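Local coordinates for protein monalysin (Pseudomonas entomophila, PDB 4MKQ) that forms beta-barrel pores in host cell membranes, killing and lysing cells and damaging the Drosophila intestine as a virulence factor, at residues I16-L21 with I73-V77; I35-I41 with P165-Y169. All coordinates share one frame; numbering follows the deposited sequence.

Contact 1: I16-L21 with I73-V77; sequences IDGYLL and IYQVV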
loop_
_atom_site.group_PDB
_atom_site.type_symbol
_atom_site.label_atom_id
_atom_site.label_comp_id
_atom_site.label_asym_id
_atom_site.label_seq_id
_atom_site.Cartn_x
_atom_site.Cartn_y
_atom_site.Cartn_z
ATOM N N ILE A 16 4.728 -18.519 13.403
ATOM C CA ILE A 16 5.389 -17.245 13.697
ATOM C C ILE A 16 4.320 -16.166 13.922
ATOM O O ILE A 16 4.349 -15.496 14.957
ATOM C CB ILE A 16 6.398 -16.870 12.571
ATOM C CG1 ILE A 16 7.573 -17.881 12.502
ATOM C CG2 ILE A 16 6.909 -15.430 12.722
ATOM C CD1 ILE A 16 8.129 -18.095 11.128
ATOM N N ASP A 17 3.363 -16.029 12.975
ATOM C CA ASP A 17 2.256 -15.070 13.051
ATOM C C ASP A 17 1.345 -15.379 14.232
ATOM O O ASP A 17 0.999 -14.468 14.980
ATOM C CB ASP A 17 1.445 -15.035 11.737
ATOM C CG ASP A 17 2.220 -14.617 10.496
ATOM O OD1 ASP A 17 3.295 -13.984 10.644
ATOM O OD2 ASP A 17 1.739 -14.895 9.377
ATOM N N GLY A 18 1.000 -16.658 14.404
ATOM C CA GLY A 18 0.147 -17.144 15.487
ATOM C C GLY A 18 0.665 -16.820 16.873
ATOM O O GLY A 18 -0.114 -16.437 17.752
ATOM N N TYR A 19 1.990 -16.945 17.069
ATOM C CA TYR A 19 2.643 -16.654 18.340
ATOM C C TYR A 19 2.725 -15.147 18.615
ATOM O O TYR A 19 2.388 -14.713 19.718
ATOM C CB TYR A 19 4.042 -17.316 18.413
ATOM C CG TYR A 19 4.846 -16.903 19.629
ATOM C CD1 TYR A 19 4.536 -17.393 20.895
ATOM C CD2 TYR A 19 5.894 -15.993 19.520
ATOM C CE1 TYR A 19 5.247 -16.985 22.023
ATOM C CE2 TYR A 19 6.607 -15.572 20.641
ATOM C CZ TYR A 19 6.276 -16.068 21.892
ATOM O OH TYR A 19 6.976 -15.665 23.002
ATOM N N LEU A 20 3.199 -14.362 17.627
ATOM C CA LEU A 20 3.398 -12.917 17.753
ATOM C C LEU A 20 2.114 -12.104 17.737
ATOM O O LEU A 20 1.884 -11.325 18.666
ATOM C CB LEU A 20 4.384 -12.389 16.689
ATOM C CG LEU A 20 5.820 -12.926 16.729
ATOM C CD1 LEU A 20 6.617 -12.411 15.562
ATOM C CD2 LEU A 20 6.518 -12.566 18.025
ATOM N N LEU A 21 1.295 -12.258 16.675
ATOM C CA LEU A 21 0.037 -11.525 16.499
ATOM C C LEU A 21 -1.092 -12.132 17.335
ATOM O O LEU A 21 -2.140 -12.516 16.807
ATOM C CB LEU A 21 -0.359 -11.407 15.010
ATOM C CG LEU A 21 0.664 -10.793 14.053
ATOM C CD1 LEU A 21 0.395 -11.227 12.635
ATOM C CD2 LEU A 21 0.686 -9.280 14.140
ATOM N N ILE A 73 -2.250 -1.140 16.745
ATOM C CA ILE A 73 -2.109 -2.065 15.616
ATOM C C ILE A 73 -0.647 -2.510 15.478
ATOM O O ILE A 73 0.257 -1.672 15.436
ATOM C CB ILE A 73 -2.693 -1.489 14.288
ATOM C CG1 ILE A 73 -4.137 -0.960 14.491
ATOM C CG2 ILE A 73 -2.641 -2.531 13.155
ATOM C CD1 ILE A 73 -4.661 0.022 13.415
ATOM N N TYR A 74 -0.430 -3.836 15.422
ATOM C CA TYR A 74 0.887 -4.456 15.274
ATOM C C TYR A 74 1.025 -5.184 13.948
ATOM O O TYR A 74 0.031 -5.634 13.383
ATOM C CB TYR A 74 1.159 -5.441 16.420
ATOM C CG TYR A 74 1.373 -4.789 17.764
ATOM C CD1 TYR A 74 2.598 -4.220 18.095
ATOM C CD2 TYR A 74 0.376 -4.803 18.733
ATOM C CE1 TYR A 74 2.820 -3.667 19.355
ATOM C CE2 TYR A 74 0.583 -4.244 19.993
ATOM C CZ TYR A 74 1.805 -3.667 20.295
ATOM O OH TYR A 74 2.009 -3.097 21.527
ATOM N N GLN A 75 2.271 -5.326 13.484
ATOM C CA GLN A 75 2.688 -5.990 12.243
ATOM C C GLN A 75 3.892 -6.866 12.579
ATOM O O GLN A 75 4.565 -6.601 13.577
ATOM C CB GLN A 75 3.161 -4.917 11.253
ATOM C CG GLN A 75 2.608 -5.027 9.848
ATOM C CD GLN A 75 2.727 -3.718 9.099
ATOM O OE1 GLN A 75 3.526 -2.831 9.440
ATOM N NE2 GLN A 75 1.939 -3.576 8.043
ATOM N N VAL A 76 4.207 -7.859 11.731
ATOM C CA VAL A 76 5.376 -8.720 11.932
ATOM C C VAL A 76 6.501 -8.318 10.980
ATOM O O VAL A 76 6.282 -8.208 9.773
ATOM C CB VAL A 76 5.040 -10.241 11.840
ATOM C CG1 VAL A 76 6.302 -11.103 11.761
ATOM C CG2 VAL A 76 4.180 -10.683 13.014
ATOM N N VAL A 77 7.700 -8.105 11.532
ATOM C CA VAL A 77 8.902 -7.828 10.751
ATOM C C VAL A 77 9.714 -9.125 10.767
ATOM O O VAL A 77 10.092 -9.599 11.839
ATOM C CB VAL A 77 9.724 -6.621 11.264
ATOM C CG1 VAL A 77 10.908 -6.346 10.350
ATOM C CG2 VAL A 77 8.861 -5.380 11.380
#
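Val76 meets Leu20 and Leu21 in the tight part of this contact, and its share of the 216 Å² buried between the two segments, 91 Å², is the largest of any residue. The closest approach is from Leu21, whose branch point CG lies 3.7 Å from Val76 CG2. Both Leu21 methyls, CD1 and CD2, lie within 3.9 Å of Val76 CG2, so that methyl sits against the fork of Leu21. With chi1 at -55°, Leu21 CG is set beside its own backbone N and opposite the carbonyl carbon, a choice that carries the fork to the strand although the CB bond starts out across it. Leu20 approaches at about a right angle to the valine, and its CD1 touches both methyls, 3.9 Å from Val76 CG2 and 4.0 Å from Val76 CG1. The axes of 16-20 and 73-77 come within 9.5 Å, their directions 144° apart: the end of helix 13-20 lies against one face of the long, twisted sheet of this aerolysin-like fold, in a construct that lacks the membrane-spanning segment. Neighbouring strands share the seat, since Leu21 also reaches Val121 of strand 106-124 and Ile16 reaches Ala57 of strand 46-65. One turn back along the helix the packing is looser, with Ile16 CG2 4.5 Å from Val76 CG1. Asp17, partly exposed, reaches obliquely across, OD1 no nearer than 4.2 Å to Val76 CG2. Towards the start of the strand segment the grip also thins: Leu21 CD2 stays 4.5 Å from Tyr74 CB, only 20 Å² of Tyr74 is buried here, and its ring turns off from the helix and donates its hydroxyl to Val129 O. On the reverse face, Gln75 packs on Arg118 of a neighbouring subunit.

Contact 2: I35-I41 with P165-Y169; sequences ITVYGDI and PHRRY
Tyr169 has CG between its backbone N and carbonyl carbon (chi1 65°), which folds the ring over the Gly39 backbone, and Tyr38 has CG opposite its backbone N, which sends its ring out beside the Arg168 chain. The first fold gives a CH-pi contact: Gly39 CA lies 3.7 Å from the Tyr169 ring centroid, near the ring normal and offset toward the rim. The edge of that ring meets Val37, with Tyr169 CE1 4.2 Å from Val37 CG2, and its phenol oxygen lies beside Ile41 CG1. The second pair runs side by side in the same direction, with Tyr38 CD2 3.6 Å above the centre of the Arg168 guanidinium plane. The two planes stand 78° apart, so the tyrosine presents its edge to a guanidinium face. Arg168 also makes a cation-pi contact with Tyr162 and bonds its carbonyl through NH1, which helps hold the group there. Backbones join as a single parallel beta bridge: Tyr38 N donates to Arg167 O at 2.8 Å, and Tyr169 N donates to Tyr38 O at 3.2 Å. The C-terminal tail of the chain thereby pairs with strand 29-43 at one point, on the flank away from strand 46-65, to which Val37 and Gly39 are hydrogen-bonded. Further back, bends in the Arg167 chain bring NE to Thr36 O at 2.9 Å in a bent N-H...O bond, the oxygen tilted 24° out of the guanidinium plane. The Ile35 side chain crosses the same arginine obliquely, CG2 lying 3.8 Å from both Arg167 CG and Arg167 NE. Salt bridges to Asp158 and Asp164 engage the two terminal nitrogens of Arg167, probably balancing its largely buried charge.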
loop_
_atom_site.group_PDB
_atom_site.type_symbol
_atom_site.label_atom_id
_atom_site.label_comp_id
_atom_site.label_asym_id
_atom_site.label_seq_id
_atom_site.Cartn_x
_atom_site.Cartn_y
_atom_site.Cartn_z
ATOM N N ILE A 35 14.718 -22.228 6.293
ATOM C CA ILE A 35 15.444 -22.787 5.157
ATOM C C ILE A 35 16.474 -21.789 4.632
ATOM O O ILE A 35 16.192 -20.589 4.574
ATOM C CB ILE A 35 14.397 -23.204 4.069
ATOM C CG1 ILE A 35 13.573 -24.424 4.527
ATOM C CG2 ILE A 35 15.010 -23.452 2.685
ATOM C CD1 ILE A 35 12.049 -24.304 4.250
ATOM N N THR A 36 17.659 -22.295 4.231
ATOM C CA THR A 36 18.699 -21.479 3.614
ATOM C C THR A 36 18.548 -21.621 2.101
ATOM O O THR A 36 18.363 -22.730 1.596
ATOM C CB THR A 36 20.105 -21.840 4.124
ATOM O OG1 THR A 36 20.102 -21.869 5.550
ATOM C CG2 THR A 36 21.167 -20.857 3.650
ATOM N N VAL A 37 18.573 -20.487 1.397
ATOM C CA VAL A 37 18.460 -20.403 -0.059
ATOM C C VAL A 37 19.732 -19.766 -0.618
ATOM O O VAL A 37 20.518 -19.221 0.153
ATOM C CB VAL A 37 17.172 -19.663 -0.534
ATOM C CG1 VAL A 37 15.919 -20.402 -0.096
ATOM C CG2 VAL A 37 17.140 -18.212 -0.063
ATOM N N TYR A 38 19.928 -19.822 -1.943
ATOM C CA TYR A 38 21.091 -19.225 -2.597
ATOM C C TYR A 38 20.712 -18.570 -3.922
ATOM O O TYR A 38 20.016 -19.170 -4.737
ATOM C CB TYR A 38 22.223 -20.254 -2.765
ATOM C CG TYR A 38 23.491 -19.681 -3.360
ATOM C CD1 TYR A 38 24.447 -19.068 -2.558
ATOM C CD2 TYR A 38 23.743 -19.768 -4.723
ATOM C CE1 TYR A 38 25.617 -18.538 -3.103
ATOM C CE2 TYR A 38 24.905 -19.243 -5.278
ATOM C CZ TYR A 38 25.842 -18.628 -4.466
ATOM O OH TYR A 38 26.993 -18.123 -5.024
ATOM N N GLY A 39 21.180 -17.346 -4.115
ATOM C CA GLY A 39 20.925 -16.559 -5.315
ATOM C C GLY A 39 21.520 -15.176 -5.220
ATOM O O GLY A 39 22.046 -14.791 -4.176
ATOM N N ASP A 40 21.412 -14.410 -6.309
ATOM C CA ASP A 40 21.970 -13.067 -6.399
ATOM C C ASP A 40 21.182 -12.005 -5.645
ATOM O O ASP A 40 19.958 -11.929 -5.753
ATOM C CB ASP A 40 22.173 -12.652 -7.867
ATOM C CG ASP A 40 23.380 -13.269 -8.557
ATOM O OD1 ASP A 40 24.196 -13.922 -7.869
ATOM O OD2 ASP A 40 23.522 -13.075 -9.781
ATOM N N ILE A 41 21.917 -11.186 -4.876
ATOM C CA ILE A 41 21.436 -10.026 -4.122
ATOM C C ILE A 41 22.406 -8.887 -4.448
ATOM O O ILE A 41 23.622 -9.079 -4.383
ATOM C CB ILE A 41 21.279 -10.297 -2.589
ATOM C CG1 ILE A 41 20.038 -11.185 -2.317
ATOM C CG2 ILE A 41 21.197 -8.980 -1.784
ATOM C CD1 ILE A 41 19.893 -11.760 -0.901
ATOM N N PRO A 165 18.500 -27.201 -6.472
ATOM C CA PRO A 165 17.871 -26.299 -7.458
ATOM C C PRO A 165 16.567 -25.661 -6.971
ATOM O O PRO A 165 16.197 -24.594 -7.461
ATOM C CB PRO A 165 17.629 -27.207 -8.674
ATOM C CG PRO A 165 18.465 -28.416 -8.444
ATOM C CD PRO A 165 18.525 -28.590 -6.965
ATOM N N HIS A 166 15.888 -26.307 -5.996
ATOM C CA HIS A 166 14.642 -25.848 -5.374
ATOM C C HIS A 166 14.901 -24.617 -4.519
ATOM O O HIS A 166 14.016 -23.774 -4.381
ATOM C CB HIS A 166 14.049 -26.954 -4.478
ATOM C CG HIS A 166 13.515 -28.160 -5.195
ATOM N ND1 HIS A 166 12.545 -28.963 -4.615
ATOM C CD2 HIS A 166 13.839 -28.677 -6.405
ATOM C CE1 HIS A 166 12.305 -29.927 -5.489
ATOM N NE2 HIS A 166 13.054 -29.792 -6.583
ATOM N N ARG A 167 16.110 -24.534 -3.922
ATOM C CA ARG A 167 16.554 -23.448 -3.048
ATOM C C ARG A 167 17.501 -22.467 -3.751
ATOM O O ARG A 167 18.158 -21.661 -3.091
ATOM C CB ARG A 167 17.177 -24.021 -1.767
ATOM C CG ARG A 167 16.140 -24.543 -0.778
ATOM C CD ARG A 167 16.621 -25.769 -0.027
ATOM N NE ARG A 167 17.672 -25.456 0.939
ATOM C CZ ARG A 167 18.721 -26.231 1.192
ATOM N NH1 ARG A 167 18.883 -27.376 0.544
ATOM N NH2 ARG A 167 19.623 -25.860 2.089
ATOM N N ARG A 168 17.551 -22.516 -5.096
ATOM C CA ARG A 168 18.371 -21.620 -5.915
ATOM C C ARG A 168 17.481 -20.765 -6.803
ATOM O O ARG A 168 16.409 -21.219 -7.201
ATOM C CB ARG A 168 19.375 -22.406 -6.765
ATOM C CG ARG A 168 20.635 -22.813 -6.019
ATOM C CD ARG A 168 21.731 -23.222 -6.984
ATOM N NE ARG A 168 22.414 -22.064 -7.571
ATOM C CZ ARG A 168 23.731 -21.963 -7.726
ATOM N NH1 ARG A 168 24.532 -22.949 -7.340
ATOM N NH2 ARG A 168 24.258 -20.873 -8.270
ATOM N N TYR A 169 17.915 -19.527 -7.112
ATOM C CA TYR A 169 17.140 -18.611 -7.955
ATOM C C TYR A 169 18.011 -17.704 -8.821
ATOM O O TYR A 169 19.116 -17.343 -8.426
ATOM C CB TYR A 169 16.134 -17.805 -7.110
ATOM C CG TYR A 169 16.751 -16.853 -6.105
ATOM C CD1 TYR A 169 17.050 -17.270 -4.810
ATOM C CD2 TYR A 169 16.964 -15.517 -6.422
ATOM C CE1 TYR A 169 17.588 -16.390 -3.874
ATOM C CE2 TYR A 169 17.492 -14.628 -5.493
ATOM C CZ TYR A 169 17.806 -15.070 -4.221
ATOM O OH TYR A 169 18.330 -14.194 -3.307
#

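Overall arrangement
Both contacts involve the same long sheet, with centres 26 Å apart and nearest atoms about 9 Å apart. Contact 1 is buried and lies on the sheet's face, where helix 13-20 covers an inner strand. Contact 2 is partly buried and pairs the C-terminal tail, through a single bridge, with strand 29-43, the strand following that helix. The chemistry differs accordingly: mostly aliphatic packing without bonds between the segments, with less than half the buried area of contact 2, against three hydrogen bonds, a CH-pi contact and arginines anchored outside the pair. Along the chain the segments alternate, and both sites also touch a neighbouring subunit.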